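Aminoacyl-tRNA synthetase (Cryptosporidium parvum, PDB 5F9Y) probably charges tRNA(Pro) with proline, as a class II prolyl-tRNA synthetase, and is seen here with proline and AMP in its active site. Local coordinates at residues A[80-85]-A[118-123]; A[127-132]-A[268-273]; A[186-191]-A[243-248]. One frame throughout, in Å; residues are numbered along the deposited sequence.

Interaction 1. Residues A[80-85]-A[118-123]. With PRO (proline), chain C.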
# COMPACT_ATOMS: atom_id res chain seq x y z
N PHE A 80 15.79 -11.36 13.00
CA PHE A 80 17.22 -11.21 12.82
C PHE A 80 17.70 -9.86 13.33
O PHE A 80 16.91 -8.91 13.42
CB PHE A 80 17.59 -11.37 11.33
CG PHE A 80 17.50 -12.79 10.84
CD1 PHE A 80 16.28 -13.35 10.52
CD2 PHE A 80 18.65 -13.55 10.70
CE1 PHE A 80 16.20 -14.66 10.07
CE2 PHE A 80 18.58 -14.86 10.25
CZ PHE A 80 17.35 -15.41 9.94
N PRO A 81 18.97 -9.74 13.71
CA PRO A 81 19.45 -8.51 14.34
C PRO A 81 19.27 -7.29 13.45
O PRO A 81 19.25 -7.38 12.22
CB PRO A 81 20.93 -8.79 14.60
CG PRO A 81 21.02 -10.27 14.69
CD PRO A 81 20.01 -10.79 13.70
N ILE A 82 19.15 -6.13 14.09
CA ILE A 82 19.04 -4.87 13.37
C ILE A 82 20.38 -4.39 12.84
O ILE A 82 20.43 -3.57 11.92
CB ILE A 82 18.39 -3.81 14.28
CG1 ILE A 82 17.97 -2.57 13.47
CG2 ILE A 82 19.34 -3.43 15.41
CD1 ILE A 82 17.41 -1.47 14.32
N PHE A 83 21.49 -4.90 13.39
CA PHE A 83 22.83 -4.47 13.01
C PHE A 83 23.47 -5.46 12.05
O PHE A 83 23.09 -6.64 11.98
CB PHE A 83 23.70 -4.32 14.26
CG PHE A 83 23.29 -3.18 15.15
CD1 PHE A 83 22.77 -2.02 14.62
CD2 PHE A 83 23.42 -3.29 16.53
CE1 PHE A 83 22.39 -0.97 15.44
CE2 PHE A 83 23.05 -2.24 17.35
CZ PHE A 83 22.53 -1.09 16.81
N VAL A 84 24.45 -4.97 11.30
CA VAL A 84 25.20 -5.79 10.35
C VAL A 84 26.58 -5.18 10.18
O VAL A 84 26.75 -3.96 10.24
CB VAL A 84 24.45 -5.90 9.00
CG1 VAL A 84 24.30 -4.52 8.36
CG2 VAL A 84 25.16 -6.86 8.06
N THR A 85 27.58 -6.04 9.99
CA THR A 85 28.95 -5.57 9.83
C THR A 85 29.22 -5.15 8.39
O THR A 85 28.47 -5.48 7.47
CB THR A 85 29.95 -6.66 10.24
OG1 THR A 85 29.88 -7.75 9.31
CG2 THR A 85 29.64 -7.17 11.64
N ILE A 118 29.20 -0.33 12.77
CA ILE A 118 28.17 -1.26 12.35
C ILE A 118 27.03 -0.47 11.72
O ILE A 118 26.85 0.72 11.97
CB ILE A 118 27.66 -2.13 13.53
CG1 ILE A 118 27.13 -1.25 14.65
CG2 ILE A 118 28.77 -3.04 14.04
CD1 ILE A 118 26.65 -2.03 15.86
N ALA A 119 26.24 -1.16 10.89
CA ALA A 119 25.22 -0.51 10.09
C ALA A 119 23.83 -0.98 10.49
O ALA A 119 23.63 -2.14 10.88
CB ALA A 119 25.43 -0.79 8.60
N ILE A 120 22.87 -0.07 10.39
CA ILE A 120 21.46 -0.42 10.55
C ILE A 120 20.96 -1.04 9.26
O ILE A 120 21.26 -0.55 8.16
CB ILE A 120 20.63 0.82 10.94
CG1 ILE A 120 21.18 1.45 12.22
CG2 ILE A 120 19.17 0.46 11.11
CD1 ILE A 120 20.42 2.68 12.67
N ARG A 121 20.21 -2.13 9.38
CA ARG A 121 19.84 -2.94 8.23
C ARG A 121 18.95 -2.17 7.26
O ARG A 121 17.89 -1.67 7.66
CB ARG A 121 19.12 -4.21 8.70
CG ARG A 121 18.01 -3.96 9.70
CD ARG A 121 17.26 -5.23 10.06
NE ARG A 121 16.38 -5.02 11.20
CZ ARG A 121 15.73 -5.99 11.84
NH1 ARG A 121 15.87 -7.24 11.44
NH2 ARG A 121 14.95 -5.70 12.87
N PRO A 122 19.35 -2.02 5.99
CA PRO A 122 18.38 -1.61 4.97
C PRO A 122 17.60 -2.78 4.41
O PRO A 122 16.54 -2.58 3.80
CB PRO A 122 19.26 -0.97 3.89
CG PRO A 122 20.55 -1.74 3.99
CD PRO A 122 20.72 -2.12 5.45
N THR A 123 18.10 -4.00 4.61
CA THR A 123 17.48 -5.25 4.21
C THR A 123 18.25 -6.36 4.91
O THR A 123 19.33 -6.13 5.47
CB THR A 123 17.47 -5.43 2.69
OG1 THR A 123 16.79 -6.65 2.36
CG2 THR A 123 18.90 -5.49 2.16
N PRO C . 14.54 -7.58 0.10
CA PRO C . 13.74 -7.09 -1.03
C PRO C . 13.83 -5.58 -1.19
O PRO C . 14.59 -4.92 -0.50
CB PRO C . 12.32 -7.52 -0.66
CG PRO C . 12.34 -7.72 0.81
CD PRO C . 13.71 -8.23 1.13
OXT PRO C . 13.15 -4.99 -2.03

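Interaction 2. Residues A[127-132]-A[268-273]. With PRO (proline), chain C.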
# COMPACT_ATOMS: atom_id res chain seq x y z
N ILE A 127 22.23 -10.49 6.13
CA ILE A 127 22.17 -10.89 7.53
C ILE A 127 21.72 -12.34 7.67
O ILE A 127 22.26 -13.09 8.48
CB ILE A 127 21.24 -9.94 8.30
CG1 ILE A 127 21.74 -8.50 8.20
CG2 ILE A 127 21.12 -10.37 9.76
CD1 ILE A 127 20.88 -7.49 8.94
N MET A 128 20.73 -12.76 6.88
CA MET A 128 20.11 -14.07 7.02
C MET A 128 20.85 -15.16 6.24
O MET A 128 21.00 -16.28 6.73
CB MET A 128 18.65 -14.02 6.57
CG MET A 128 17.81 -13.00 7.31
SD MET A 128 16.18 -12.78 6.56
CE MET A 128 15.61 -14.47 6.53
N TYR A 129 21.30 -14.84 5.03
CA TYR A 129 21.81 -15.85 4.10
C TYR A 129 23.13 -16.47 4.56
O TYR A 129 23.37 -17.65 4.27
CB TYR A 129 21.94 -15.25 2.70
CG TYR A 129 20.60 -14.88 2.08
CD1 TYR A 129 19.41 -15.21 2.71
CD2 TYR A 129 20.53 -14.21 0.86
CE1 TYR A 129 18.19 -14.88 2.16
CE2 TYR A 129 19.31 -13.88 0.30
CZ TYR A 129 18.14 -14.21 0.96
OH TYR A 129 16.92 -13.89 0.42
N PRO A 130 24.03 -15.73 5.23
CA PRO A 130 25.17 -16.42 5.86
C PRO A 130 24.76 -17.54 6.79
O PRO A 130 25.53 -18.49 6.99
CB PRO A 130 25.88 -15.28 6.61
CG PRO A 130 25.61 -14.09 5.78
CD PRO A 130 24.22 -14.27 5.24
N TYR A 131 23.57 -17.46 7.37
CA TYR A 131 23.05 -18.52 8.22
C TYR A 131 22.13 -19.48 7.48
O TYR A 131 21.91 -20.60 7.96
CB TYR A 131 22.32 -17.93 9.43
CG TYR A 131 23.23 -17.07 10.28
CD1 TYR A 131 23.37 -15.71 10.03
CD2 TYR A 131 23.96 -17.62 11.32
CE1 TYR A 131 24.21 -14.93 10.80
CE2 TYR A 131 24.80 -16.85 12.10
CZ TYR A 131 24.92 -15.50 11.83
OH TYR A 131 25.75 -14.72 12.60
N PHE A 132 21.59 -19.08 6.33
CA PHE A 132 20.91 -20.04 5.46
C PHE A 132 21.88 -21.10 4.97
O PHE A 132 21.54 -22.29 4.90
CB PHE A 132 20.26 -19.32 4.28
CG PHE A 132 18.91 -18.73 4.58
CD1 PHE A 132 18.47 -18.60 5.89
CD2 PHE A 132 18.08 -18.32 3.56
CE1 PHE A 132 17.23 -18.06 6.16
CE2 PHE A 132 16.84 -17.78 3.83
CZ PHE A 132 16.41 -17.65 5.13
N ALA A 268 21.12 -23.19 -3.94
CA ALA A 268 19.70 -23.06 -3.67
C ALA A 268 19.06 -22.00 -4.56
O ALA A 268 19.71 -21.05 -5.00
CB ALA A 268 19.46 -22.72 -2.20
N HIS A 269 17.77 -22.17 -4.81
CA HIS A 269 16.97 -21.21 -5.57
C HIS A 269 16.15 -20.40 -4.56
O HIS A 269 15.21 -20.91 -3.95
CB HIS A 269 16.07 -21.92 -6.58
CG HIS A 269 16.81 -22.84 -7.49
ND1 HIS A 269 17.25 -22.45 -8.74
CD2 HIS A 269 17.20 -24.13 -7.34
CE1 HIS A 269 17.87 -23.46 -9.32
NE2 HIS A 269 17.85 -24.49 -8.49
N GLN A 270 16.52 -19.13 -4.39
CA GLN A 270 15.98 -18.30 -3.33
C GLN A 270 15.02 -17.25 -3.87
O GLN A 270 15.06 -16.88 -5.05
CB GLN A 270 17.10 -17.61 -2.55
CG GLN A 270 18.08 -18.56 -1.89
CD GLN A 270 19.16 -17.83 -1.13
OE1 GLN A 270 20.32 -17.81 -1.54
NE2 GLN A 270 18.79 -17.22 -0.01
N THR A 271 14.13 -16.79 -2.99
CA THR A 271 13.24 -15.67 -3.26
C THR A 271 13.26 -14.73 -2.07
O THR A 271 13.56 -15.12 -0.94
CB THR A 271 11.79 -16.12 -3.52
OG1 THR A 271 11.17 -16.47 -2.28
CG2 THR A 271 11.75 -17.32 -4.46
N SER A 272 12.93 -13.47 -2.33
CA SER A 272 12.75 -12.48 -1.28
C SER A 272 11.65 -11.52 -1.71
O SER A 272 11.55 -11.17 -2.89
CB SER A 272 14.05 -11.72 -0.97
OG SER A 272 14.37 -10.81 -2.01
N TRP A 273 10.82 -11.10 -0.75
CA TRP A 273 9.64 -10.30 -1.04
C TRP A 273 9.33 -9.42 0.16
O TRP A 273 9.51 -9.82 1.31
CB TRP A 273 8.44 -11.19 -1.40
CG TRP A 273 8.52 -12.57 -0.81
CD1 TRP A 273 9.23 -13.63 -1.30
CD2 TRP A 273 7.85 -13.04 0.37
NE1 TRP A 273 9.05 -14.73 -0.49
CE2 TRP A 273 8.21 -14.40 0.54
CE3 TRP A 273 6.99 -12.46 1.30
CZ2 TRP A 273 7.74 -15.17 1.60
CZ3 TRP A 273 6.53 -13.22 2.35
CH2 TRP A 273 6.90 -14.57 2.49
N PRO C . 14.54 -7.58 0.10
CA PRO C . 13.74 -7.09 -1.03
C PRO C . 13.83 -5.58 -1.19
O PRO C . 14.59 -4.92 -0.50
CB PRO C . 12.32 -7.52 -0.66
CG PRO C . 12.34 -7.72 0.81
CD PRO C . 13.71 -8.23 1.13
OXT PRO C . 13.15 -4.99 -2.03

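Interaction 3. Residues A[186-191]-A[243-248]. With PRO (proline), chain C.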
# COMPACT_ATOMS: atom_id res chain seq x y z
N GLU A 186 7.11 -20.21 -8.67
CA GLU A 186 5.71 -20.23 -8.28
C GLU A 186 5.50 -19.72 -6.87
O GLU A 186 4.39 -19.31 -6.52
CB GLU A 186 5.12 -21.64 -8.44
CG GLU A 186 5.93 -22.75 -7.80
CD GLU A 186 5.66 -24.10 -8.46
OE1 GLU A 186 4.85 -24.16 -9.41
OE2 GLU A 186 6.26 -25.11 -8.03
N MET A 187 6.55 -19.71 -6.04
CA MET A 187 6.48 -19.02 -4.76
C MET A 187 6.45 -17.51 -4.96
O MET A 187 5.78 -16.79 -4.21
CB MET A 187 7.67 -19.42 -3.88
CG MET A 187 7.72 -18.72 -2.53
SD MET A 187 6.43 -19.27 -1.40
CE MET A 187 6.60 -18.09 -0.07
N VAL A 188 7.17 -17.01 -5.97
CA VAL A 188 7.16 -15.58 -6.27
C VAL A 188 5.77 -15.13 -6.70
O VAL A 188 5.28 -14.09 -6.27
CB VAL A 188 8.22 -15.25 -7.34
CG1 VAL A 188 8.09 -13.80 -7.79
CG2 VAL A 188 9.61 -15.53 -6.82
N ASP A 189 5.12 -15.93 -7.55
CA ASP A 189 3.78 -15.56 -8.02
C ASP A 189 2.75 -15.62 -6.90
O ASP A 189 1.77 -14.87 -6.93
CB ASP A 189 3.36 -16.48 -9.17
CG ASP A 189 4.33 -16.43 -10.34
OD1 ASP A 189 4.91 -15.35 -10.58
OD2 ASP A 189 4.51 -17.46 -11.01
N ILE A 190 2.96 -16.49 -5.91
CA ILE A 190 2.01 -16.60 -4.81
C ILE A 190 2.03 -15.34 -3.95
O ILE A 190 0.98 -14.78 -3.62
CB ILE A 190 2.31 -17.86 -3.97
CG1 ILE A 190 1.82 -19.11 -4.69
CG2 ILE A 190 1.69 -17.74 -2.58
CD1 ILE A 190 2.21 -20.41 -4.01
N ILE A 191 3.23 -14.87 -3.59
CA ILE A 191 3.33 -13.66 -2.78
C ILE A 191 2.86 -12.44 -3.57
O ILE A 191 2.29 -11.51 -2.99
CB ILE A 191 4.77 -13.49 -2.27
CG1 ILE A 191 5.18 -14.70 -1.43
CG2 ILE A 191 4.90 -12.22 -1.46
CD1 ILE A 191 4.34 -14.89 -0.19
N SER A 243 8.26 -8.72 -5.44
CA SER A 243 8.51 -10.12 -5.14
C SER A 243 9.62 -10.60 -6.07
O SER A 243 9.41 -10.70 -7.28
CB SER A 243 7.25 -10.96 -5.32
OG SER A 243 7.47 -12.31 -4.94
N HIS A 244 10.79 -10.89 -5.51
CA HIS A 244 12.00 -11.15 -6.29
C HIS A 244 12.28 -12.64 -6.38
O HIS A 244 12.26 -13.35 -5.37
CB HIS A 244 13.21 -10.44 -5.67
CG HIS A 244 12.95 -9.03 -5.28
ND1 HIS A 244 12.79 -8.02 -6.20
CD2 HIS A 244 12.82 -8.45 -4.06
CE1 HIS A 244 12.57 -6.88 -5.57
NE2 HIS A 244 12.58 -7.11 -4.27
N LEU A 245 12.57 -13.11 -7.60
CA LEU A 245 13.15 -14.44 -7.80
C LEU A 245 14.66 -14.27 -7.83
O LEU A 245 15.23 -13.86 -8.85
CB LEU A 245 12.63 -15.07 -9.09
CG LEU A 245 13.31 -16.39 -9.48
CD1 LEU A 245 13.02 -17.47 -8.44
CD2 LEU A 245 12.88 -16.84 -10.87
N LEU A 246 15.31 -14.57 -6.71
CA LEU A 246 16.76 -14.38 -6.63
C LEU A 246 17.52 -15.44 -7.40
O LEU A 246 18.69 -15.21 -7.75
CB LEU A 246 17.20 -14.37 -5.16
CG LEU A 246 16.54 -13.31 -4.28
CD1 LEU A 246 17.06 -13.39 -2.86
CD2 LEU A 246 16.76 -11.92 -4.86
N GLY A 247 16.90 -16.59 -7.67
CA GLY A 247 17.60 -17.65 -8.38
C GLY A 247 18.74 -18.20 -7.56
O GLY A 247 18.66 -18.34 -6.33
N GLN A 248 19.84 -18.52 -8.24
CA GLN A 248 21.05 -19.02 -7.61
C GLN A 248 22.11 -17.93 -7.45
O GLN A 248 23.28 -18.25 -7.21
CB GLN A 248 21.61 -20.20 -8.40
CG GLN A 248 20.62 -21.35 -8.55
CD GLN A 248 21.15 -22.46 -9.44
OE1 GLN A 248 21.62 -23.48 -8.96
NE2 GLN A 248 21.07 -22.25 -10.75
N PRO C . 14.54 -7.58 0.10
CA PRO C . 13.74 -7.09 -1.03
C PRO C . 13.83 -5.58 -1.19
O PRO C . 14.59 -4.92 -0.50
CB PRO C . 12.32 -7.52 -0.66
CG PRO C . 12.34 -7.72 0.81
CD PRO C . 13.71 -8.23 1.13
OXT PRO C . 13.15 -4.99 -2.03

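Interaction 1. Residues A[80-85]-A[118-123]
Arg121 N donates to Ile82 O at 2.9 Å, while the CA of Ile120 approaches the same oxygen in a C-H...O contact. This bond flanks a short antiparallel pairing in which strand 83-84 lies beside strand 113-120 in a three-stranded sheet, with 105-108 on the far side of 113-120. Val84 and Ala119 form the hydrogen-bonded pair: Ala119 N reaches Val84 O at 2.9 Å and Val84 N reaches Ala119 O at 3.0 Å. Phe83 and Ile120 make the adjacent non-hydrogen-bonded pair. On the sheet face of Phe83, Ile118 holds CG1 between its backbone N and carbonyl carbon (chi1 57°). The trans bond beyond carries CD1 over the Phe83 ring, 3.8 Å from the centroid and 21° off the normal, a CH-pi contact. CG2 of Ile82 covers the other ring face, over its centre, and Ile120 CG1 sits at the edge. On the face of Val84 and Ala119, Val84 CG1 packs against Ala119 CB, and Ile127 of helix 125-135 lies on Val84. Beyond the strand, 121-123 turns toward bound proline and enters the TXE loop of this family, which starts with Thr123; its OG1 makes a weak contact with the ligand amine, and its position is uncertain. Arg121 departs differently. Extended from CG to NE, it crosses Ile82 at about a right angle, lays a guanidinium face on Ile82 CA, and places NH1 2.8 Å from Phe80 O.

Interaction 2. Residues A[127-132]-A[268-273]
Gln270 reaches from the strand to helix 125-135 with its chain extended beyond CG, and its NE2 sits 3.1 Å above the plane of the Tyr129 ring, over the ring centre. Amide and ring planes are 62° apart, so the amide does not lie flat on the ring. The same NE2 meets the rim of Phe132, one helical turn on, 3.8 Å from CD2 and near the ring plane. At Thr271 the side chain turns from the helix, and Thr271 O lies 3.8 Å from Tyr129 OH. Ser272 faces the helix again: its CB is 3.9 Å from Tyr129 OH, while its OG is hydrogen-bonded to Glu125 OE2, an atom that also hydrogen-bonds the ligand proline. With Trp273 the strand reaches the amino-acid pocket of the class II catalytic domain, its carbonyl carbon 3.5 Å from CG of the ligand. Helix and strand run almost antiparallel, at 155°, with axes 12.2 Å apart, a gap bridged by the long Tyr129 and Gln270 side chains. Tyr129 OH finds its polar partner in His175 of strand 168-178. Across this buried contact the modelled amide nitrogen meets an aromatic face, consistent with a weak polar-aromatic attraction, and the hydroxyl is satisfied by a neighbouring strand.

Interaction 3. Residues A[186-191]-A[243-248]
Val188 presses both methyls onto strand 243-247 where helix 181-202 packs on the antiparallel sheet of the class II synthetase fold. The axes run nearly antiparallel, at 172°, and approach to 7.9 Å. The tight part lies here. Val188 CG1 turns to Ser243, whereas CG2 rests 3.7 Å from His244 O and 3.8 Å from Leu245 CB, the Leu245 side chain crossing it at about a right angle. Ser243 also contributes the polar link: with OG anti to its own N (chi1 -176°), the hydroxyl donates to Val188 O at 3.1 Å, in the carbonyl plane on a lone pair. Contact thins at Ile191, whose CB comes only to 4.0 Å from Ser243 OG while the end of its side chain leads off toward Trp273. Glu186, Asp189 and Ile190 lie on partly exposed parts of the helix and do not meet the strand. On the other side of the strand His244 turns from the helix to the active site. Its ND1 is hydrogen-bonded to Thr224 OG1 and its NE2 donates to OXT of the bound proline at 3.1 Å, with an N-H...O angle of 153°, so the ring is held at both nitrogens.

How the interactions relate
From the N terminus, interaction 1 comes first: strand 113-120 returns to 83-84 and closes a loop of 32 residues. After a short loop the chain enters helix 125-135, where interaction 2 opens; it closes 135 residues later on strand 265-276. Interaction 3, between 186-191 and 243-248, closes 51 residues nested wholly inside that larger loop, so none of the three cross. Interactions 1 and 2 meet where Phe80 packs on Met128 and Ile127 on Arg121. Interactions 2 and 3 share neighbouring strands, joined by backbone bonds of Ser272 with His244 and Gln270 with Gly247. Together they tie the small sheet, helix 125-135, the catalytic sheet and helix 181-202 together, and each sends a residue to the bound proline.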